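DUF1896 domain-containing protein (Porphyromonas gingivalis, PDB 2APL) is of unknown function, an all-helical single-chain member of the DUF1896 family from a Gram-negative oral bacterium. Local coordinates at residues F12-K15 / L16-L20; H129-T132 / E133-T137. One frame throughout, in Å; residues are numbered along the deposited sequence.

Contact 1 of 2, residues F12-K15 / L16-L20; sequences FRLK and LETYL
R13 and E17, one helical turn apart, join through a salt bridge in which R13 NE donates to E17 OE2 over 2.8 Å with an N-H...O angle of 155°. The carboxylate oxygen sits at the edge of the guanidinium, in its plane, yet the two flat groups stand almost perpendicular, 88° apart. The N-H reaches the anti side of E17 OE2, well out of the carboxylate plane. R13 can reach along the helix because its CG lies anti to the backbone N (chi1 -176°) and the chain runs extended to NE; E17 folds its CG back beside its own backbone N, bringing CG to 3.4 Å from R13 O. The other guanidinium nitrogens are engaged on helix 31-51, NH2 by N31 OD1 and NH1 by T35 OG1, so all three nitrogens of R13 have acceptors.

This is an i to i+4 ion pair on helix 3-23, whose backbone carries the regular alpha-helical pattern beneath it. E17 N bonds to R13 O at 2.8 Å, and L16 N to F12 O at 3.1 Å, with a weak second bond from L16 N to R13 O. L14 O takes T18 N at 3.0 Å, while T18 OG1 also stands 3.0 Å from L14 O. Close by, the methyl L14 CD1 lies 4.1 Å from T18 OG1.

Around the helix, K15 O accepts from Y19 N. The ends of these two side chains find their partners elsewhere: K15 NZ bonds to S63 OG on helix 55-67, and Y19 OH to the backbone oxygen of L70.

Contact 2 of 2, residues H129-T132 / E133-T137; sequences HLYT and ELTGT
Y131 and T135 meet on one turn of helix 126-143, where the threonine adds a side-chain hydrogen bond to the ordinary alpha-helical pattern, i to i+4. The polar contacts centre on Y131 O, which accepts from both T135 N, at 3.0 Å, and T135 OG1, at 2.7 Å. The two donors come from opposite faces of the carbonyl plane, each tilted about 30° from it, so the oxygen is gripped twice. The hydroxyl gets there because OG1 lies beside its own backbone N (chi1 -56°), turned back toward the preceding turn. The neighbouring backbone hydrogen bonds are the usual i to i+4 ones: E133 N to H129 O, L134 N to L130 O, and G136 N to T132 O.

The polar ends of E133 and Y131 are taken up by other parts of the chain. E133 swings its extended chain to K114, with which OE2 forms a salt bridge, while OE1 bonds to Y115 OH. Y131 OH goes to E85 OE2 on helix 74-85. T132 OG1 instead bonds back along its own helix, to E128 O.

Apolar contact is made by the two buried leucines, whose side chains cross at a slant. L134 CD1 sits 3.8 Å from both CG and CD1 of L130. Beyond them, F72 and F121 touch L130, and V111 and F112 of helix 106-112 touch L134, so this side of the helix faces the protein interior. The Y131 ring crosses T135 at an oblique angle, with CD2 and CE2 each 3.8 Å from T135 OG1.

How the contacts relate
Contacts 1 and 2 are both local, each within one helix, but they sit on different helices, 3-23 and 126-143, on opposite sides of the chain's centre. Their centres are 30 Å apart and their nearest atoms about 15 Å, so they do not touch. Each is partly buried, with two buried and two exposed residues among those that meet. Contact 1 lies closer to the centre; its side-chain contact is chiefly an ion pair, whose arginine also reaches helix 31-51. Contact 2, farther out, pairs leucines facing the interior with a threonine hydroxyl bonded to a backbone oxygen, and its glutamate's ion pair lies outside the two segments.

Contact 1 of 2, residues F12-K15 / L16-L20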
loop_
_atom_site.group_PDB
_atom_site.type_symbol
_atom_site.label_atom_id
_atom_site.label_comp_id
_atom_site.label_asym_id
_atom_site.label_seq_id
_atom_site.Cartn_x
_atom_site.Cartn_y
_atom_site.Cartn_z
ATOM N N PHE A 12 2.450 7.640 15.833
ATOM C CA PHE A 12 2.955 6.787 14.755
ATOM C C PHE A 12 1.954 5.664 14.476
ATOM O O PHE A 12 1.720 5.346 13.322
ATOM C CB PHE A 12 4.335 6.188 15.093
ATOM C CG PHE A 12 5.416 7.234 15.219
ATOM C CD1 PHE A 12 5.605 8.186 14.191
ATOM C CD2 PHE A 12 6.249 7.277 16.363
ATOM C CE1 PHE A 12 6.612 9.168 14.310
ATOM C CE2 PHE A 12 7.237 8.277 16.510
ATOM C CZ PHE A 12 7.418 9.216 15.493
ATOM N N ARG A 13 1.416 5.041 15.520
ATOM C CA ARG A 13 0.369 4.029 15.320
ATOM C C ARG A 13 -0.850 4.525 14.512
ATOM O O ARG A 13 -1.245 3.873 13.558
ATOM C CB ARG A 13 -0.093 3.379 16.632
ATOM C CG ARG A 13 -1.124 2.239 16.353
ATOM C CD ARG A 13 -1.453 1.391 17.610
ATOM N NE ARG A 13 -2.241 0.252 17.157
ATOM C CZ ARG A 13 -1.857 -1.013 17.289
ATOM N NH1 ARG A 13 -0.734 -1.293 17.937
ATOM N NH2 ARG A 13 -2.627 -1.994 16.811
ATOM N N LEU A 14 -1.407 5.678 14.873
ATOM C CA LEU A 14 -2.507 6.263 14.143
ATOM C C LEU A 14 -2.149 6.528 12.657
ATOM O O LEU A 14 -2.923 6.189 11.779
ATOM C CB LEU A 14 -3.039 7.539 14.818
ATOM C CG LEU A 14 -4.352 8.045 14.215
ATOM C CD1 LEU A 14 -5.439 6.962 14.187
ATOM C CD2 LEU A 14 -4.831 9.315 14.921
ATOM N N LYS A 15 -0.978 7.116 12.401
ATOM C CA LYS A 15 -0.553 7.384 11.028
ATOM C C LYS A 15 -0.491 6.089 10.199
ATOM O O LYS A 15 -0.829 6.089 9.011
ATOM C CB LYS A 15 0.837 8.032 11.014
ATOM C CG LYS A 15 0.867 9.503 11.495
ATOM C CD LYS A 15 2.319 10.057 11.420
ATOM C CE LYS A 15 2.785 10.251 9.992
ATOM N NZ LYS A 15 4.123 10.858 10.047
ATOM N N LEU A 16 -0.008 5.002 10.821
ATOM C CA LEU A 16 0.215 3.749 10.094
ATOM C C LEU A 16 -1.139 3.082 9.905
ATOM O O LEU A 16 -1.449 2.555 8.823
ATOM C CB LEU A 16 1.121 2.773 10.899
ATOM C CG LEU A 16 1.391 1.382 10.275
ATOM C CD1 LEU A 16 1.933 1.467 8.812
ATOM C CD2 LEU A 16 2.382 0.594 11.156
ATOM N N GLU A 17 -1.982 3.138 10.933
ATOM C CA GLU A 17 -3.342 2.557 10.759
ATOM C C GLU A 17 -4.081 3.212 9.605
ATOM O O GLU A 17 -4.670 2.537 8.736
ATOM C CB GLU A 17 -4.134 2.609 12.043
ATOM C CG GLU A 17 -3.654 1.561 13.089
ATOM C CD GLU A 17 -4.472 1.683 14.341
ATOM O OE1 GLU A 17 -5.365 2.546 14.375
ATOM O OE2 GLU A 17 -4.264 0.934 15.279
ATOM N N THR A 18 -4.043 4.525 9.570
ATOM C CA THR A 18 -4.710 5.290 8.507
ATOM C C THR A 18 -4.135 4.928 7.099
ATOM O O THR A 18 -4.860 4.694 6.158
ATOM C CB THR A 18 -4.627 6.768 8.831
ATOM O OG1 THR A 18 -5.317 7.003 10.082
ATOM C CG2 THR A 18 -5.264 7.642 7.696
ATOM N N TYR A 19 -2.819 4.893 7.011
ATOM C CA TYR A 19 -2.122 4.625 5.774
ATOM C C TYR A 19 -2.481 3.230 5.257
ATOM O O TYR A 19 -2.756 3.072 4.076
ATOM C CB TYR A 19 -0.599 4.744 6.008
ATOM C CG TYR A 19 0.179 4.629 4.704
ATOM C CD1 TYR A 19 0.314 5.726 3.902
ATOM C CD2 TYR A 19 0.801 3.407 4.300
ATOM C CE1 TYR A 19 0.995 5.677 2.703
ATOM C CE2 TYR A 19 1.544 3.352 3.083
ATOM C CZ TYR A 19 1.594 4.499 2.280
ATOM O OH TYR A 19 2.293 4.581 1.083
ATOM N N LEU A 20 -2.460 2.232 6.133
ATOM C CA LEU A 20 -2.876 0.878 5.742
ATOM C C LEU A 20 -4.370 0.795 5.373
ATOM O O LEU A 20 -4.731 0.183 4.362
ATOM C CB LEU A 20 -2.538 -0.136 6.840
ATOM C CG LEU A 20 -1.033 -0.290 7.159
ATOM C CD1 LEU A 20 -0.877 -1.214 8.361
ATOM C CD2 LEU A 20 -0.238 -0.901 5.990
#

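Contact 2 of 2, residues H129-T132 / E133-T137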
loop_
_atom_site.group_PDB
_atom_site.type_symbol
_atom_site.label_atom_id
_atom_site.label_comp_id
_atom_site.label_asym_id
_atom_site.label_seq_id
_atom_site.Cartn_x
_atom_site.Cartn_y
_atom_site.Cartn_z
ATOM N N HIS A 129 5.150 -1.634 -17.857
ATOM C CA HIS A 129 4.964 -3.034 -18.190
ATOM C C HIS A 129 3.917 -3.724 -17.315
ATOM O O HIS A 129 3.023 -4.419 -17.823
ATOM C CB HIS A 129 6.283 -3.802 -18.132
ATOM C CG HIS A 129 7.274 -3.392 -19.176
ATOM N ND1 HIS A 129 8.502 -2.855 -18.860
ATOM C CD2 HIS A 129 7.234 -3.470 -20.532
ATOM C CE1 HIS A 129 9.172 -2.595 -19.973
ATOM N NE2 HIS A 129 8.424 -2.958 -21.003
ATOM N N LEU A 130 4.070 -3.565 -16.003
ATOM C CA LEU A 130 3.080 -4.039 -15.055
ATOM C C LEU A 130 1.669 -3.522 -15.399
ATOM O O LEU A 130 0.739 -4.304 -15.545
ATOM C CB LEU A 130 3.475 -3.630 -13.603
ATOM C CG LEU A 130 2.433 -4.019 -12.562
ATOM C CD1 LEU A 130 2.165 -5.545 -12.550
ATOM C CD2 LEU A 130 2.851 -3.491 -11.189
ATOM N N TYR A 131 1.533 -2.206 -15.534
ATOM C CA TYR A 131 0.238 -1.571 -15.767
ATOM C C TYR A 131 -0.485 -2.083 -17.028
ATOM O O TYR A 131 -1.722 -2.306 -17.013
ATOM C CB TYR A 131 0.443 -0.069 -15.862
ATOM C CG TYR A 131 -0.809 0.767 -15.975
ATOM C CD1 TYR A 131 -1.344 1.404 -14.857
ATOM C CD2 TYR A 131 -1.429 0.958 -17.206
ATOM C CE1 TYR A 131 -2.496 2.201 -14.958
ATOM C CE2 TYR A 131 -2.565 1.719 -17.322
ATOM C CZ TYR A 131 -3.088 2.355 -16.209
ATOM O OH TYR A 131 -4.221 3.128 -16.344
ATOM N N THR A 132 0.290 -2.216 -18.112
ATOM C CA THR A 132 -0.217 -2.719 -19.361
ATOM C C THR A 132 -0.597 -4.173 -19.166
ATOM O O THR A 132 -1.643 -4.626 -19.661
ATOM C CB THR A 132 0.861 -2.580 -20.452
ATOM O OG1 THR A 132 1.147 -1.184 -20.617
ATOM C CG2 THR A 132 0.430 -3.213 -21.778
ATOM N N GLU A 133 0.220 -4.908 -18.405
ATOM C CA GLU A 133 -0.051 -6.338 -18.289
ATOM C C GLU A 133 -1.345 -6.527 -17.481
ATOM O O GLU A 133 -2.177 -7.382 -17.817
ATOM C CB GLU A 133 1.154 -7.065 -17.693
ATOM C CG GLU A 133 1.089 -8.528 -17.748
ATOM C CD GLU A 133 2.431 -9.213 -17.479
ATOM O OE1 GLU A 133 3.445 -8.552 -17.095
ATOM O OE2 GLU A 133 2.471 -10.448 -17.694
ATOM N N LEU A 134 -1.496 -5.760 -16.397
ATOM C CA LEU A 134 -2.739 -5.800 -15.588
ATOM C C LEU A 134 -4.006 -5.420 -16.385
ATOM O O LEU A 134 -5.058 -6.075 -16.259
ATOM C CB LEU A 134 -2.604 -4.888 -14.352
ATOM C CG LEU A 134 -1.638 -5.366 -13.251
ATOM C CD1 LEU A 134 -1.402 -4.151 -12.253
ATOM C CD2 LEU A 134 -2.096 -6.663 -12.520
ATOM N N THR A 135 -3.897 -4.376 -17.211
ATOM C CA THR A 135 -4.983 -3.947 -18.093
ATOM C C THR A 135 -5.411 -5.114 -19.016
ATOM O O THR A 135 -6.610 -5.459 -19.085
ATOM C CB THR A 135 -4.568 -2.675 -18.889
ATOM O OG1 THR A 135 -4.159 -1.629 -17.967
ATOM C CG2 THR A 135 -5.707 -2.181 -19.796
ATOM N N GLY A 136 -4.423 -5.756 -19.654
ATOM C CA GLY A 136 -4.659 -6.892 -20.521
ATOM C C GLY A 136 -5.313 -8.089 -19.862
ATOM O O GLY A 136 -6.190 -8.749 -20.452
ATOM N N THR A 137 -4.891 -8.370 -18.642
ATOM C CA THR A 137 -5.488 -9.406 -17.828
ATOM C C THR A 137 -6.970 -9.129 -17.514
ATOM O O THR A 137 -7.829 -10.013 -17.645
ATOM C CB THR A 137 -4.676 -9.583 -16.510
ATOM O OG1 THR A 137 -3.316 -9.979 -16.853
ATOM C CG2 THR A 137 -5.322 -10.627 -15.589
#